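Local coordinates for PbSGBP-B lipoprotein (Prevotella bryantii B14, PDB 6D2Y), which probably binds polysaccharide at the cell surface as a glycan-binding lipoprotein and carries a bound magnesium ion, at residues H296-W308 with S414-I426. Residues are numbered along the deposited sequence; the frame is centred on the assembly and turned at random. Where two conformers were deposited one is given.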
ATOM      1  N   HIS A 296      -0.968 -26.970  14.774  1.00 44.83           N
ATOM      2  CA  HIS A 296      -1.340 -25.558  14.802  1.00 42.67           C
ATOM      3  C   HIS A 296      -0.186 -24.713  15.326  1.00 42.73           C
ATOM      4  O   HIS A 296      -0.223 -24.255  16.475  1.00 47.91           O
ATOM      5  CB  HIS A 296      -2.590 -25.333  15.655  1.00 48.86           C
ATOM      6  CG  HIS A 296      -3.788 -26.098  15.188  1.00 53.80           C
ATOM      7  ND1 HIS A 296      -4.911 -26.269  15.969  1.00 56.27           N
ATOM      8  CD2 HIS A 296      -4.043 -26.732  14.020  1.00 54.50           C
ATOM      9  CE1 HIS A 296      -5.804 -26.979  15.304  1.00 57.26           C
ATOM     10  NE2 HIS A 296      -5.302 -27.272  14.118  1.00 56.63           N
ATOM     11  N   PRO A 297       0.840 -24.467  14.517  1.00 41.89           N
ATOM     12  CA  PRO A 297       1.999 -23.713  15.004  1.00 43.88           C
ATOM     13  C   PRO A 297       1.672 -22.244  15.209  1.00 49.28           C
ATOM     14  O   PRO A 297       0.665 -21.721  14.724  1.00 47.28           O
ATOM     15  CB  PRO A 297       3.030 -23.893  13.887  1.00 45.73           C
ATOM     16  CG  PRO A 297       2.195 -24.051  12.654  1.00 43.38           C
ATOM     17  CD  PRO A 297       0.950 -24.787  13.081  1.00 41.99           C
ATOM     18  N   ARG A 298       2.553 -21.574  15.948  1.00 46.20           N
ATOM     19  CA  ARG A 298       2.461 -20.129  16.087  1.00 49.17           C
ATOM     20  C   ARG A 298       2.701 -19.468  14.736  1.00 48.52           C
ATOM     21  O   ARG A 298       3.559 -19.897  13.959  1.00 50.13           O
ATOM     22  CB  ARG A 298       3.477 -19.630  17.118  1.00 55.16           C
ATOM     23  CG  ARG A 298       3.076 -19.913  18.559  1.00 57.92           C
ATOM     24  CD  ARG A 298       4.277 -20.088  19.481  1.00 57.52           C
ATOM     25  NE  ARG A 298       5.122 -18.899  19.542  1.00 60.77           N
ATOM     26  CZ  ARG A 298       6.410 -18.880  19.209  1.00 66.62           C
ATOM     27  NH1 ARG A 298       7.007 -19.990  18.797  1.00 76.87           N
ATOM     28  NH2 ARG A 298       7.102 -17.754  19.295  1.00 63.12           N
ATOM     29  N   LEU A 299       1.928 -18.421  14.447  1.00 47.77           N
ATOM     30  CA  LEU A 299       2.052 -17.762  13.152  1.00 51.60           C
ATOM     31  C   LEU A 299       3.417 -17.109  12.979  1.00 55.38           C
ATOM     32  O   LEU A 299       3.905 -16.984  11.851  1.00 58.95           O
ATOM     33  CB  LEU A 299       0.936 -16.734  12.979  1.00 44.82           C
ATOM     34  CG  LEU A 299      -0.467 -17.334  12.893  1.00 43.05           C
ATOM     35  CD1 LEU A 299      -1.507 -16.241  12.763  1.00 41.64           C
ATOM     36  CD2 LEU A 299      -0.557 -18.304  11.724  1.00 49.82           C
ATOM     37  N   CYS A 300       4.054 -16.701  14.079  1.00 56.90           N
ATOM     38  CA  CYS A 300       5.383 -16.105  13.990  1.00 58.71           C
ATOM     39  C   CYS A 300       6.452 -17.123  13.615  1.00 63.43           C
ATOM     40  O   CYS A 300       7.562 -16.729  13.242  1.00 67.96           O
ATOM     41  CB  CYS A 300       5.748 -15.434  15.312  1.00 58.93           C
ATOM     42  SG  CYS A 300       5.606 -16.512  16.752  1.00 65.32           S
ATOM     43  N   ASP A 301       6.149 -18.416  13.715  1.00 63.16           N
ATOM     44  CA  ASP A 301       7.045 -19.457  13.231  1.00 61.19           C
ATOM     45  C   ASP A 301       6.747 -19.864  11.795  1.00 63.00           C
ATOM     46  O   ASP A 301       7.601 -20.480  11.149  1.00 63.77           O
ATOM     47  CB  ASP A 301       6.962 -20.693  14.132  1.00 63.29           C
ATOM     48  CG  ASP A 301       7.561 -20.456  15.502  1.00 62.89           C
ATOM     49  OD1 ASP A 301       8.532 -19.675  15.603  1.00 64.93           O
ATOM     50  OD2 ASP A 301       7.060 -21.051  16.478  1.00 65.56           O
ATOM     51  N   VAL A 302       5.556 -19.537  11.288  1.00 59.91           N
ATOM     52  CA  VAL A 302       5.211 -19.855   9.908  1.00 57.76           C
ATOM     53  C   VAL A 302       5.770 -18.805   8.955  1.00 56.37           C
ATOM     54  O   VAL A 302       6.255 -19.135   7.866  1.00 60.79           O
ATOM     55  CB  VAL A 302       3.685 -20.002   9.770  1.00 53.57           C
ATOM     56  CG1 VAL A 302       3.286 -20.150   8.308  1.00 52.23           C
ATOM     57  CG2 VAL A 302       3.198 -21.193  10.581  1.00 44.00           C
ATOM     58  N   ALA A 303       5.721 -17.534   9.349  1.00 51.89           N
ATOM     59  CA  ALA A 303       6.289 -16.445   8.572  1.00 57.37           C
ATOM     60  C   ALA A 303       7.122 -15.554   9.484  1.00 63.31           C
ATOM     61  O   ALA A 303       6.915 -15.508  10.699  1.00 71.72           O
ATOM     62  CB  ALA A 303       5.201 -15.616   7.873  1.00 58.93           C
ATOM     63  N   ASP A 304       8.071 -14.841   8.880  1.00 57.53           N
ATOM     64  CA  ASP A 304       9.008 -14.023   9.640  1.00 62.88           C
ATOM     65  C   ASP A 304       8.391 -12.664   9.946  1.00 62.63           C
ATOM     66  O   ASP A 304       8.109 -11.883   9.032  1.00 63.76           O
ATOM     67  CB  ASP A 304      10.317 -13.858   8.874  1.00 68.49           C
ATOM     68  CG  ASP A 304      11.403 -13.216   9.714  1.00 80.28           C
ATOM     69  OD1 ASP A 304      12.239 -13.954  10.274  1.00 86.91           O
ATOM     70  OD2 ASP A 304      11.414 -11.971   9.816  1.00 85.71           O
ATOM     71  N   PHE A 305       8.200 -12.377  11.232  1.00 69.39           N
ATOM     72  CA  PHE A 305       7.635 -11.115  11.682  1.00 68.21           C
ATOM     73  C   PHE A 305       8.684 -10.172  12.261  1.00 69.28           C
ATOM     74  O   PHE A 305       8.320  -9.143  12.839  1.00 73.14           O
ATOM     75  CB  PHE A 305       6.541 -11.365  12.722  1.00 65.56           C
ATOM     76  CG  PHE A 305       5.231 -11.813  12.137  1.00 58.32           C
ATOM     77  CD1 PHE A 305       4.990 -13.154  11.886  1.00 56.34           C
ATOM     78  CD2 PHE A 305       4.235 -10.895  11.849  1.00 49.49           C
ATOM     79  CE1 PHE A 305       3.784 -13.569  11.354  1.00 56.36           C
ATOM     80  CE2 PHE A 305       3.026 -11.303  11.320  1.00 42.61           C
ATOM     81  CZ  PHE A 305       2.800 -12.641  11.070  1.00 49.19           C
ATOM     82  N   SER A 306       9.967 -10.502  12.133  1.00 66.25           N
ATOM     83  CA  SER A 306      11.012  -9.613  12.621  1.00 70.97           C
ATOM     84  C   SER A 306      10.948  -8.279  11.886  1.00 74.10           C
ATOM     85  O   SER A 306      10.600  -8.215  10.703  1.00 69.20           O
ATOM     86  CB  SER A 306      12.390 -10.253  12.443  1.00 74.80           C
ATOM     87  OG  SER A 306      12.670 -10.495  11.075  1.00 79.34           O
ATOM     88  N   ASP A 307      11.284  -7.207  12.608  1.00 74.34           N
ATOM     89  CA  ASP A 307      11.187  -5.844  12.086  0.57 75.60           C
ATOM     90  C   ASP A 307       9.787  -5.584  11.533  1.00 71.94           C
ATOM     91  O   ASP A 307       9.604  -5.178  10.384  1.00 68.89           O
ATOM     92  CB  ASP A 307      12.260  -5.580  11.026  0.57 78.32           C
ATOM     93  CG  ASP A 307      13.669  -5.767  11.560  0.57 84.27           C
ATOM     94  OD1 ASP A 307      13.912  -5.420  12.736  0.57 87.49           O
ATOM     95  OD2 ASP A 307      14.534  -6.255  10.804  0.57 87.08           O
ATOM     96  N   TRP A 308       8.786  -5.830  12.383  1.00 71.80           N
ATOM     97  CA  TRP A 308       7.392  -5.759  11.956  1.00 69.76           C
ATOM     98  C   TRP A 308       6.970  -4.346  11.579  1.00 69.32           C
ATOM     99  O   TRP A 308       6.046  -4.175  10.775  1.00 72.56           O
ATOM    100  CB  TRP A 308       6.483  -6.305  13.056  1.00 67.13           C
ATOM    101  CG  TRP A 308       6.631  -5.596  14.365  1.00 75.20           C
ATOM    102  CD1 TRP A 308       5.996  -4.452  14.756  1.00 78.44           C
ATOM    103  CD2 TRP A 308       7.467  -5.984  15.463  1.00 78.53           C
ATOM    104  NE1 TRP A 308       6.386  -4.104  16.027  1.00 80.44           N
ATOM    105  CE2 TRP A 308       7.288  -5.029  16.482  1.00 82.25           C
ATOM    106  CE3 TRP A 308       8.349  -7.047  15.681  1.00 80.28           C
ATOM    107  CZ2 TRP A 308       7.958  -5.105  17.702  1.00 90.22           C
ATOM    108  CZ3 TRP A 308       9.014  -7.120  16.892  1.00 87.71           C
ATOM    109  CH2 TRP A 308       8.815  -6.155  17.887  1.00 90.14           C
ATOM    110  N   SER A 414       1.756  -1.389  22.343  1.00 90.54           N
ATOM    111  CA  SER A 414       2.098  -1.760  20.978  1.00 88.82           C
ATOM    112  C   SER A 414       2.595  -3.205  20.948  1.00 86.70           C
ATOM    113  O   SER A 414       2.479  -3.949  21.926  1.00 87.88           O
ATOM    114  CB  SER A 414       3.141  -0.797  20.411  1.00 94.39           C
ATOM    115  OG  SER A 414       2.585   0.483  20.159  1.00 99.49           O
ATOM    116  N   PHE A 415       3.147  -3.621  19.811  1.00 85.11           N
ATOM    117  CA  PHE A 415       3.780  -4.928  19.712  1.00 78.91           C
ATOM    118  C   PHE A 415       5.173  -4.865  20.322  1.00 75.69           C
ATOM    119  O   PHE A 415       5.938  -3.937  20.047  1.00 78.85           O
ATOM    120  CB  PHE A 415       3.858  -5.382  18.256  1.00 72.56           C
ATOM    121  CG  PHE A 415       2.520  -5.659  17.634  1.00 69.74           C
ATOM    122  CD1 PHE A 415       1.559  -6.370  18.333  1.00 66.26           C
ATOM    123  CD2 PHE A 415       2.222  -5.214  16.355  1.00 66.35           C
ATOM    124  CE1 PHE A 415       0.329  -6.636  17.772  1.00 62.30           C
ATOM    125  CE2 PHE A 415       0.986  -5.477  15.785  1.00 68.22           C
ATOM    126  CZ  PHE A 415       0.039  -6.189  16.498  1.00 68.35           C
ATOM    127  N   SER A 416       5.501  -5.848  21.157  1.00 73.33           N
ATOM    128  CA  SER A 416       6.773  -5.854  21.860  1.00 80.03           C
ATOM    129  C   SER A 416       7.727  -6.933  21.396  1.00 73.09           C
ATOM    130  O   SER A 416       8.928  -6.803  21.640  1.00 73.75           O
ATOM    131  CB  SER A 416       6.550  -6.003  23.375  1.00 85.33           C
ATOM    132  OG  SER A 416       5.381  -5.311  23.765  1.00 89.31           O
ATOM    133  N   SER A 417       7.236  -7.970  20.725  1.00 68.92           N
ATOM    134  CA  SER A 417       8.041  -9.119  20.355  1.00 68.42           C
ATOM    135  C   SER A 417       7.393  -9.801  19.162  1.00 63.24           C
ATOM    136  O   SER A 417       6.214  -9.586  18.865  1.00 68.24           O
ATOM    137  CB  SER A 417       8.180 -10.101  21.526  1.00 70.28           C
ATOM    138  OG  SER A 417       8.620 -11.372  21.093  1.00 68.83           O
ATOM    139  N   ILE A 418       8.176 -10.628  18.465  1.00 56.90           N
ATOM    140  CA  ILE A 418       7.598 -11.405  17.375  1.00 60.98           C
ATOM    141  C   ILE A 418       6.639 -12.452  17.912  1.00 64.68           C
ATOM    142  O   ILE A 418       5.777 -12.934  17.170  1.00 62.58           O
ATOM    143  CB  ILE A 418       8.697 -12.055  16.514  1.00 66.52           C
ATOM    144  CG1 ILE A 418       9.505 -13.056  17.339  1.00 69.40           C
ATOM    145  CG2 ILE A 418       9.603 -10.991  15.907  1.00 72.49           C
ATOM    146  CD1 ILE A 418       9.703 -14.384  16.650  1.00 65.23           C
ATOM    147  N   ASN A 419       6.754 -12.804  19.197  1.00 69.22           N
ATOM    148  CA  ASN A 419       5.843 -13.767  19.804  1.00 69.85           C
ATOM    149  C   ASN A 419       4.409 -13.259  19.848  1.00 68.76           C
ATOM    150  O   ASN A 419       3.484 -14.063  20.007  1.00 66.54           O
ATOM    151  CB  ASN A 419       6.314 -14.111  21.217  1.00 72.90           C
ATOM    152  CG  ASN A 419       7.397 -15.167  21.227  1.00 79.53           C
ATOM    153  OD1 ASN A 419       7.122 -16.351  21.039  1.00 87.83           O
ATOM    154  ND2 ASN A 419       8.636 -14.746  21.455  1.00 81.58           N
ATOM    155  N   ASP A 420       4.201 -11.949  19.712  1.00 71.95           N
ATOM    156  CA  ASP A 420       2.858 -11.384  19.709  1.00 71.27           C
ATOM    157  C   ASP A 420       2.103 -11.663  18.416  1.00 62.79           C
ATOM    158  O   ASP A 420       0.930 -11.285  18.311  1.00 57.00           O
ATOM    159  CB  ASP A 420       2.929  -9.877  19.964  1.00 78.51           C
ATOM    160  CG  ASP A 420       3.624  -9.538  21.273  1.00 88.49           C
ATOM    161  OD1 ASP A 420       4.795  -9.934  21.444  1.00 94.97           O
ATOM    162  OD2 ASP A 420       3.002  -8.882  22.134  1.00 92.43           O
ATOM    163  N   PHE A 421       2.734 -12.309  17.437  1.00 63.45           N
ATOM    164  CA  PHE A 421       2.061 -12.694  16.202  1.00 60.64           C
ATOM    165  C   PHE A 421       1.891 -14.206  16.139  1.00 60.84           C
ATOM    166  O   PHE A 421       2.237 -14.831  15.133  1.00 62.92           O
ATOM    167  CB  PHE A 421       2.846 -12.209  14.981  1.00 58.66           C
ATOM    168  CG  PHE A 421       3.094 -10.729  14.959  1.00 63.69           C
ATOM    169  CD1 PHE A 421       2.067  -9.842  14.681  1.00 59.60           C
ATOM    170  CD2 PHE A 421       4.357 -10.223  15.216  1.00 71.13           C
ATOM    171  CE1 PHE A 421       2.298  -8.482  14.659  1.00 62.56           C
ATOM    172  CE2 PHE A 421       4.592  -8.864  15.196  1.00 71.01           C
ATOM    173  CZ  PHE A 421       3.562  -7.993  14.917  1.00 66.55           C
ATOM    174  N   SER A 422       1.377 -14.806  17.212  1.00 61.05           N
ATOM    175  CA  SER A 422       1.201 -16.253  17.275  1.00 55.18           C
ATOM    176  C   SER A 422      -0.200 -16.696  16.867  1.00 49.19           C
ATOM    177  O   SER A 422      -0.353 -17.722  16.192  1.00 48.68           O
ATOM    178  CB  SER A 422       1.506 -16.761  18.685  1.00 51.21           C
ATOM    179  OG  SER A 422       2.688 -16.180  19.209  1.00 53.16           O
ATOM    180  N   SER A 423      -1.227 -15.949  17.276  1.00 49.68           N
ATOM    181  CA  SER A 423      -2.606 -16.228  16.908  1.00 49.56           C
ATOM    182  C   SER A 423      -3.204 -15.013  16.212  1.00 48.76           C
ATOM    183  O   SER A 423      -2.711 -13.889  16.342  1.00 47.40           O
ATOM    184  CB  SER A 423      -3.447 -16.606  18.131  1.00 42.17           C
ATOM    185  OG  SER A 423      -2.910 -17.739  18.786  1.00 52.40           O
ATOM    186  N   LEU A 424      -4.285 -15.250  15.470  1.00 46.59           N
ATOM    187  CA  LEU A 424      -4.916 -14.202  14.680  1.00 47.22           C
ATOM    188  C   LEU A 424      -6.428 -14.318  14.771  1.00 50.25           C
ATOM    189  O   LEU A 424      -6.985 -15.404  14.585  1.00 52.71           O
ATOM    190  CB  LEU A 424      -4.481 -14.275  13.213  1.00 45.95           C
ATOM    191  CG  LEU A 424      -5.129 -13.229  12.306  1.00 45.44           C
ATOM    192  CD1 LEU A 424      -4.573 -11.848  12.615  1.00 43.91           C
ATOM    193  CD2 LEU A 424      -4.937 -13.584  10.838  1.00 46.36           C
ATOM    194  N   ASN A 425      -7.083 -13.194  15.052  1.00 49.95           N
ATOM    195  CA  ASN A 425      -8.533 -13.085  15.024  1.00 43.98           C
ATOM    196  C   ASN A 425      -8.939 -12.034  14.000  1.00 43.64           C
ATOM    197  O   ASN A 425      -8.316 -10.972  13.908  1.00 43.97           O
ATOM    198  CB  ASN A 425      -9.095 -12.705  16.397  1.00 45.82           C
ATOM    199  CG  ASN A 425      -9.447 -13.911  17.237  1.00 54.53           C
ATOM    200  OD1 ASN A 425      -8.911 -14.999  17.035  1.00 58.49           O
ATOM    201  ND2 ASN A 425     -10.353 -13.723  18.190  1.00 55.68           N
ATOM    202  N   ILE A 426      -9.975 -12.342  13.226  1.00 39.27           N
ATOM    203  CA  ILE A 426     -10.611 -11.385  12.326  1.00 41.54           C
ATOM    204  C   ILE A 426     -12.077 -11.323  12.728  1.00 44.82           C
ATOM    205  O   ILE A 426     -12.815 -12.301  12.557  1.00 48.68           O
ATOM    206  CB  ILE A 426     -10.453 -11.772  10.850  1.00 38.43           C
ATOM    207  CG1 ILE A 426      -8.978 -12.016  10.518  1.00 34.65           C
ATOM    208  CG2 ILE A 426     -11.051 -10.696   9.954  1.00 46.18           C
ATOM    209  CD1 ILE A 426      -8.639 -11.871   9.053  1.00 37.86           C
TER
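Four aromatic rings, F305 and W308 from one loop and F415 and F421 from the other, gather into a cluster with F421 in the middle. F305 and F421 form an offset stack, their planes only 13° apart and their centroids 4.5 Å from each other. The slip between them is such that F421 CB, rather than its ring centre, sits over the middle of the F305 face, a CH-pi contact 3.6 Å from CB to that ring's centroid. W308 CG lies between the backbone N and the carbonyl carbon (chi1 57°), which lays the indole beside F421 and F415. F415 turns an edge squarely to the indole face, F421 a more slanted, offset edge to the same face. F415 CB packs on the indole 3.6 Å from W308 NE1.

Further along, the backbones themselves meet: L299 N donates to S422 O at 3.0 Å, the one hydrogen bond between the segments and a nearly straight one at 166°. L299 CD1 then reaches L424 CB at 3.6 Å. R298 lays its CG against S422 CB and turns its guanidinium to D301, with R298 NH1 2.6 Å from D301 OD2 in a salt bridge; the guanidinium also sits implausibly close to N419 OD1, so its exact setting is doubtful.

The weakly bonded helical turn 299-302 rests through L299 against the chain entering strand 423-428, at a classic bulge where S422 and S423 both face G335 of strand 330-335; F224 of strand 222-224 touches L299 and L424, and F334 meets F421 edge-to-face.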